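PDB 1JMX: amine Dehydrogenase from Pseudomonas putida, which probably forms the heme-bearing complex's beta-propeller subunit and takes part in oxidative deamination of primary amines, with electrons passing through heme c. Local coordinates for residues R207-M212 and Y233-V238; T259-P264 and V300-K305. All blocks are in the same frame, centred on the assembly; numbering follows the deposited sequence.

Contact 1: R207-M212 and Y233-V238; sequences RHEFSM and YGYLSV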
loop_
_atom_site.group_PDB
_atom_site.type_symbol
_atom_site.label_atom_id
_atom_site.label_comp_id
_atom_site.label_asym_id
_atom_site.label_seq_id
_atom_site.Cartn_x
_atom_site.Cartn_y
_atom_site.Cartn_z
ATOM N N ARG B 207 -38.165 0.695 -2.185
ATOM C CA ARG B 207 -38.522 1.868 -2.994
ATOM C C ARG B 207 -38.355 1.660 -4.509
ATOM O O ARG B 207 -38.720 2.534 -5.295
ATOM C CB ARG B 207 -37.726 3.105 -2.546
ATOM C CG ARG B 207 -37.767 3.379 -1.036
ATOM C CD ARG B 207 -37.324 4.808 -0.693
ATOM N NE ARG B 207 -38.327 5.794 -1.105
ATOM C CZ ARG B 207 -38.099 6.805 -1.946
ATOM N NH1 ARG B 207 -36.895 6.980 -2.471
ATOM N NH2 ARG B 207 -39.081 7.640 -2.272
ATOM N N HIS B 208 -37.781 0.527 -4.916
ATOM C CA HIS B 208 -37.593 0.209 -6.337
ATOM C C HIS B 208 -36.846 1.310 -7.085
ATOM O O HIS B 208 -37.320 1.843 -8.086
ATOM C CB HIS B 208 -38.955 -0.034 -6.992
ATOM C CG HIS B 208 -38.904 -0.902 -8.210
ATOM N ND1 HIS B 208 -39.645 -0.635 -9.342
ATOM C CD2 HIS B 208 -38.248 -2.061 -8.456
ATOM C CE1 HIS B 208 -39.455 -1.594 -10.230
ATOM N NE2 HIS B 208 -38.611 -2.474 -9.717
ATOM N N GLU B 209 -35.686 1.674 -6.562
ATOM C CA GLU B 209 -34.866 2.694 -7.183
ATOM C C GLU B 209 -33.397 2.292 -7.123
ATOM O O GLU B 209 -33.009 1.430 -6.330
ATOM C CB GLU B 209 -35.098 4.070 -6.535
ATOM C CG GLU B 209 -34.746 4.163 -5.061
ATOM C CD GLU B 209 -35.078 5.525 -4.427
ATOM O OE1 GLU B 209 -34.577 5.782 -3.309
ATOM O OE2 GLU B 209 -35.832 6.333 -5.021
ATOM N N PHE B 210 -32.633 2.830 -8.070
ATOM C CA PHE B 210 -31.198 2.604 -8.180
ATOM C C PHE B 210 -30.594 3.812 -7.480
ATOM O O PHE B 210 -30.614 4.925 -8.000
ATOM C CB PHE B 210 -30.787 2.564 -9.660
ATOM C CG PHE B 210 -29.311 2.324 -9.899
ATOM C CD1 PHE B 210 -28.483 1.815 -8.899
ATOM C CD2 PHE B 210 -28.750 2.608 -11.144
ATOM C CE1 PHE B 210 -27.125 1.598 -9.135
ATOM C CE2 PHE B 210 -27.385 2.393 -11.394
ATOM C CZ PHE B 210 -26.575 1.889 -10.386
ATOM N N SER B 211 -30.091 3.590 -6.275
ATOM C CA SER B 211 -29.524 4.676 -5.497
ATOM C C SER B 211 -28.068 4.458 -5.137
ATOM O O SER B 211 -27.614 3.323 -4.978
ATOM C CB SER B 211 -30.342 4.885 -4.224
ATOM O OG SER B 211 -30.224 3.774 -3.357
ATOM N N MET B 212 -27.340 5.564 -5.028
ATOM C CA MET B 212 -25.931 5.544 -4.670
ATOM C C MET B 212 -25.611 6.824 -3.924
ATOM O O MET B 212 -26.265 7.840 -4.138
ATOM C CB MET B 212 -25.048 5.486 -5.920
ATOM C CG MET B 212 -25.229 4.257 -6.780
ATOM S SD MET B 212 -23.939 4.108 -8.005
ATOM C CE MET B 212 -24.330 5.466 -9.083
ATOM N N TYR B 233 -22.111 15.246 1.515
ATOM C CA TYR B 233 -22.542 13.921 1.100
ATOM C C TYR B 233 -23.856 14.119 0.366
ATOM O O TYR B 233 -24.680 14.952 0.747
ATOM C CB TYR B 233 -22.750 12.980 2.284
ATOM C CG TYR B 233 -21.745 11.846 2.325
ATOM C CD1 TYR B 233 -20.754 11.810 3.300
ATOM C CD2 TYR B 233 -21.757 10.833 1.362
ATOM C CE1 TYR B 233 -19.801 10.808 3.319
ATOM C CE2 TYR B 233 -20.798 9.820 1.373
ATOM C CZ TYR B 233 -19.822 9.818 2.355
ATOM O OH TYR B 233 -18.844 8.856 2.375
ATOM N N GLY B 234 -24.019 13.388 -0.724
ATOM C CA GLY B 234 -25.228 13.491 -1.500
ATOM C C GLY B 234 -25.846 12.133 -1.736
ATOM O O GLY B 234 -25.262 11.085 -1.434
ATOM N N TYR B 235 -27.046 12.168 -2.293
ATOM C CA TYR B 235 -27.806 10.981 -2.602
ATOM C C TYR B 235 -28.321 11.161 -4.020
ATOM O O TYR B 235 -28.865 12.208 -4.379
ATOM C CB TYR B 235 -28.984 10.862 -1.646
ATOM C CG TYR B 235 -29.808 9.615 -1.805
ATOM C CD1 TYR B 235 -29.373 8.407 -1.274
ATOM C CD2 TYR B 235 -31.066 9.658 -2.399
ATOM C CE1 TYR B 235 -30.173 7.273 -1.313
ATOM C CE2 TYR B 235 -31.876 8.524 -2.445
ATOM C CZ TYR B 235 -31.425 7.339 -1.893
ATOM O OH TYR B 235 -32.237 6.226 -1.862
ATOM N N LEU B 236 -28.099 10.140 -4.829
ATOM C CA LEU B 236 -28.531 10.128 -6.212
ATOM C C LEU B 236 -29.516 8.974 -6.307
ATOM O O LEU B 236 -29.429 8.021 -5.540
ATOM C CB LEU B 236 -27.299 9.914 -7.099
ATOM C CG LEU B 236 -27.260 9.204 -8.453
ATOM C CD1 LEU B 236 -25.885 9.473 -9.072
ATOM C CD2 LEU B 236 -27.491 7.700 -8.316
ATOM N N SER B 237 -30.488 9.076 -7.201
ATOM C CA SER B 237 -31.449 7.999 -7.354
ATOM C C SER B 237 -32.122 7.989 -8.721
ATOM O O SER B 237 -32.327 9.033 -9.341
ATOM C CB SER B 237 -32.504 8.037 -6.243
ATOM O OG SER B 237 -33.373 9.145 -6.387
ATOM N N VAL B 238 -32.396 6.783 -9.207
ATOM C CA VAL B 238 -33.071 6.593 -10.478
ATOM C C VAL B 238 -34.289 5.740 -10.167
ATOM O O VAL B 238 -34.157 4.613 -9.703
ATOM C CB VAL B 238 -32.188 5.853 -11.511
ATOM C CG1 VAL B 238 -32.909 5.782 -12.854
ATOM C CG2 VAL B 238 -30.840 6.549 -11.666
#
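Two antiparallel strands of one blade meet here, the innermost strand 209-218 and its hairpin partner 230-239, in the fifth of seven sheets that make up a beta-propeller. Their short axes approach to 4.5 Å and run at 160° to each other, and the pairing is regular. Phe210 with Val238 and Met212 with Leu236 are hydrogen-bonded pairs, each closed by two N-H to O=C bonds, while Ser211 with Ser237 between them is a non-hydrogen-bonded pair. The shortest of the four bonds runs from Val238 N to Phe210 O, at 2.8 Å; the longest, from Met212 N to Leu236 O, reaches 3.3 Å.

Alternation sorts the side chains. On one face Met212 and Leu236 lie alongside, pointing the same way, with Met212 CE 3.9 Å from Leu236 CD2, a contact made possible by the bend of the Met212 chain at its last torsion. Next to them Phe210 and Val238 meet through their CB atoms, 4.0 Å apart, and the Phe210 ring leads off to touch Leu152.

The other face is polar. Glu209 CG sits in the crowded position between backbone N and carbonyl carbon (chi1 62°), and the chain is extended beyond it. The Glu209 and Tyr235 side chains cross at about a right angle, bringing OE1 to the phenol hydroxyl. Tyr235 OH donates to Glu209 OE1 at 2.8 Å, arriving 30° out of the carboxylate plane, while OE1 itself lies at the ring edge. Ser211 CB packs against the phenol oxygen, 3.3 Å from Tyr235 OH. Arg207 NH1 reaches the same OE1 at 2.7 Å in a salt bridge whose hydrogen bond is weak. One carboxylate oxygen thus takes two donors, which helps to hold OE1 in place and probably favours the ionised state.

Contact 2: T259-P264 and V300-K305; sequences TGLRSP and VAFDKK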
loop_
_atom_site.group_PDB
_atom_site.type_symbol
_atom_site.label_atom_id
_atom_site.label_comp_id
_atom_site.label_asym_id
_atom_site.label_seq_id
_atom_site.Cartn_x
_atom_site.Cartn_y
_atom_site.Cartn_z
ATOM N N THR B 259 -22.456 2.771 2.230
ATOM C CA THR B 259 -23.796 2.619 1.684
ATOM C C THR B 259 -24.782 3.467 2.480
ATOM O O THR B 259 -24.535 3.827 3.640
ATOM C CB THR B 259 -24.291 1.166 1.713
ATOM O OG1 THR B 259 -24.384 0.722 3.066
ATOM C CG2 THR B 259 -23.364 0.257 0.943
ATOM N N GLY B 260 -25.899 3.786 1.834
ATOM C CA GLY B 260 -26.931 4.577 2.464
ATOM C C GLY B 260 -28.252 4.304 1.795
ATOM O O GLY B 260 -28.309 4.176 0.580
ATOM N N LEU B 261 -29.304 4.157 2.594
ATOM C CA LEU B 261 -30.650 3.911 2.078
ATOM C C LEU B 261 -31.692 4.768 2.762
ATOM O O LEU B 261 -31.579 5.115 3.942
ATOM C CB LEU B 261 -31.078 2.448 2.262
ATOM C CG LEU B 261 -30.631 1.355 1.295
ATOM C CD1 LEU B 261 -31.275 0.048 1.713
ATOM C CD2 LEU B 261 -31.000 1.711 -0.146
ATOM N N ARG B 262 -32.721 5.094 1.997
ATOM C CA ARG B 262 -33.832 5.845 2.524
ATOM C C ARG B 262 -34.816 4.840 3.072
ATOM O O ARG B 262 -35.011 3.760 2.500
ATOM C CB ARG B 262 -34.484 6.696 1.454
ATOM C CG ARG B 262 -33.720 7.944 1.203
ATOM C CD ARG B 262 -34.641 8.991 0.724
ATOM N NE ARG B 262 -34.888 8.884 -0.699
ATOM C CZ ARG B 262 -35.735 9.669 -1.357
ATOM N NH1 ARG B 262 -36.433 10.598 -0.704
ATOM N NH2 ARG B 262 -35.798 9.603 -2.686
ATOM N N SER B 263 -35.379 5.180 4.225
ATOM C CA SER B 263 -36.340 4.328 4.893
ATOM C C SER B 263 -37.612 4.288 4.081
ATOM O O SER B 263 -38.066 5.322 3.584
ATOM C CB SER B 263 -36.644 4.879 6.284
ATOM O OG SER B 263 -37.631 4.107 6.935
ATOM N N PRO B 264 -38.138 3.078 3.831
ATOM C CA PRO B 264 -39.381 2.930 3.065
ATOM C C PRO B 264 -40.579 3.398 3.928
ATOM O O PRO B 264 -41.669 3.689 3.419
ATOM C CB PRO B 264 -39.420 1.426 2.782
ATOM C CG PRO B 264 -38.683 0.832 3.935
ATOM C CD PRO B 264 -37.519 1.767 4.094
ATOM N N VAL B 300 -26.077 -1.429 4.261
ATOM C CA VAL B 300 -27.361 -1.354 4.951
ATOM C C VAL B 300 -28.411 -2.100 4.133
ATOM O O VAL B 300 -28.276 -2.253 2.917
ATOM C CB VAL B 300 -27.879 0.111 5.163
ATOM C CG1 VAL B 300 -27.078 0.823 6.234
ATOM C CG2 VAL B 300 -27.862 0.897 3.866
ATOM N N ALA B 301 -29.435 -2.590 4.822
ATOM C CA ALA B 301 -30.555 -3.286 4.197
ATOM C C ALA B 301 -31.789 -3.058 5.070
ATOM O O ALA B 301 -31.727 -3.192 6.282
ATOM C CB ALA B 301 -30.264 -4.781 4.053
ATOM N N PHE B 302 -32.871 -2.613 4.450
ATOM C CA PHE B 302 -34.139 -2.373 5.135
ATOM C C PHE B 302 -35.124 -3.479 4.758
ATOM O O PHE B 302 -35.127 -3.946 3.615
ATOM C CB PHE B 302 -34.752 -1.051 4.656
ATOM C CG PHE B 302 -34.436 0.134 5.520
ATOM C CD1 PHE B 302 -33.645 1.171 5.035
ATOM C CD2 PHE B 302 -34.983 0.247 6.797
ATOM C CE1 PHE B 302 -33.411 2.304 5.800
ATOM C CE2 PHE B 302 -34.753 1.375 7.569
ATOM C CZ PHE B 302 -33.966 2.407 7.067
ATOM N N ASP B 303 -35.942 -3.924 5.707
ATOM C CA ASP B 303 -36.949 -4.907 5.351
ATOM C C ASP B 303 -38.075 -4.124 4.645
ATOM O O ASP B 303 -38.000 -2.895 4.538
ATOM C CB ASP B 303 -37.426 -5.747 6.556
ATOM C CG ASP B 303 -38.165 -4.945 7.623
ATOM O OD1 ASP B 303 -38.595 -5.575 8.608
ATOM O OD2 ASP B 303 -38.329 -3.717 7.507
ATOM N N LYS B 304 -39.109 -4.821 4.182
ATOM C CA LYS B 304 -40.205 -4.194 3.442
ATOM C C LYS B 304 -40.880 -3.002 4.104
ATOM O O LYS B 304 -41.055 -1.959 3.471
ATOM C CB LYS B 304 -41.251 -5.237 3.047
ATOM C CG LYS B 304 -41.450 -5.374 1.542
ATOM C CD LYS B 304 -40.165 -5.813 0.824
ATOM C CE LYS B 304 -40.395 -5.963 -0.675
ATOM N NZ LYS B 304 -39.160 -6.391 -1.367
ATOM N N LYS B 305 -41.245 -3.153 5.372
ATOM C CA LYS B 305 -41.908 -2.076 6.105
ATOM C C LYS B 305 -40.961 -1.022 6.664
ATOM O O LYS B 305 -41.369 0.112 6.900
ATOM C CB LYS B 305 -42.784 -2.641 7.228
ATOM C CG LYS B 305 -44.081 -3.292 6.742
ATOM C CD LYS B 305 -44.876 -3.878 7.908
ATOM C CE LYS B 305 -45.222 -2.810 8.960
ATOM N NZ LYS B 305 -45.834 -3.391 10.204
#
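Phe302 fills the gap between the innermost strands of two neighbouring propeller blades, 257-262 and 299-302, and its ring maps the interface atom by atom. From Phe302 CB, 4.0 Å from Pro264 CD, the chain passes to CG, still beneath that proline methylene at 3.8 Å. Phe302 CD1 then turns to Leu261 CB at 4.0 Å. Farther out, Phe302 CE1 lies 3.7 Å from Ser263 CA, and the tip atom CZ touches Ser263 CB, also at 3.7 Å. Pro264 CD and Ser263 CA both stand over the same face, within 25° of the ring normal, so each makes a CH-pi contact; Leu261 O meets the ring at its edge, and Tyr271 stacks on it edge-to-face.

The strands run nearly parallel (19°) but 6.9 Å apart between axes, and no backbone-to-backbone hydrogen bond spans them. Side chains do the joining: Val300 CG2 slides past Leu261 CG, and Val300 N donates to Thr259 OG1 at 3.0 Å, N-H...O angle 146°. That hydroxyl is also hydrogen-bonded to Tyr298 O, so it ties the incoming strand at two places. An alanine at Phe302 would remove the ring, and with it both CH-pi contacts and the ring's contact with Leu261 CB, and would probably loosen the join between the blades. Cohesion here is therefore mainly apolar, with a single buried hydroxyl supplying the polar link at one end.

How the contacts relate
The two contacts follow one another along the chain, contact 1 closing before contact 2 opens, with centres 11 Å apart. They show the two kinds of joint in a propeller: contact 1 holds neighbouring strands within one blade, whereas contact 2 joins the inner strands of the next two blades. Strand 257-262 bridges them: Arg262, pointing away from contact 2, lies against Tyr235, and the branched end of Leu261 touches both. Tyr235 CE2 lies 3.5 Å from Arg262 NE, and Ser211 OG is 3.9 Å from Leu261 CD2. Arg262 NH2 also comes within 2.9 Å of Arg207 NH1, a like-charge approach that the nearby Glu209 carboxylate probably eases. Three successive blades are thus packed continuously around the ring.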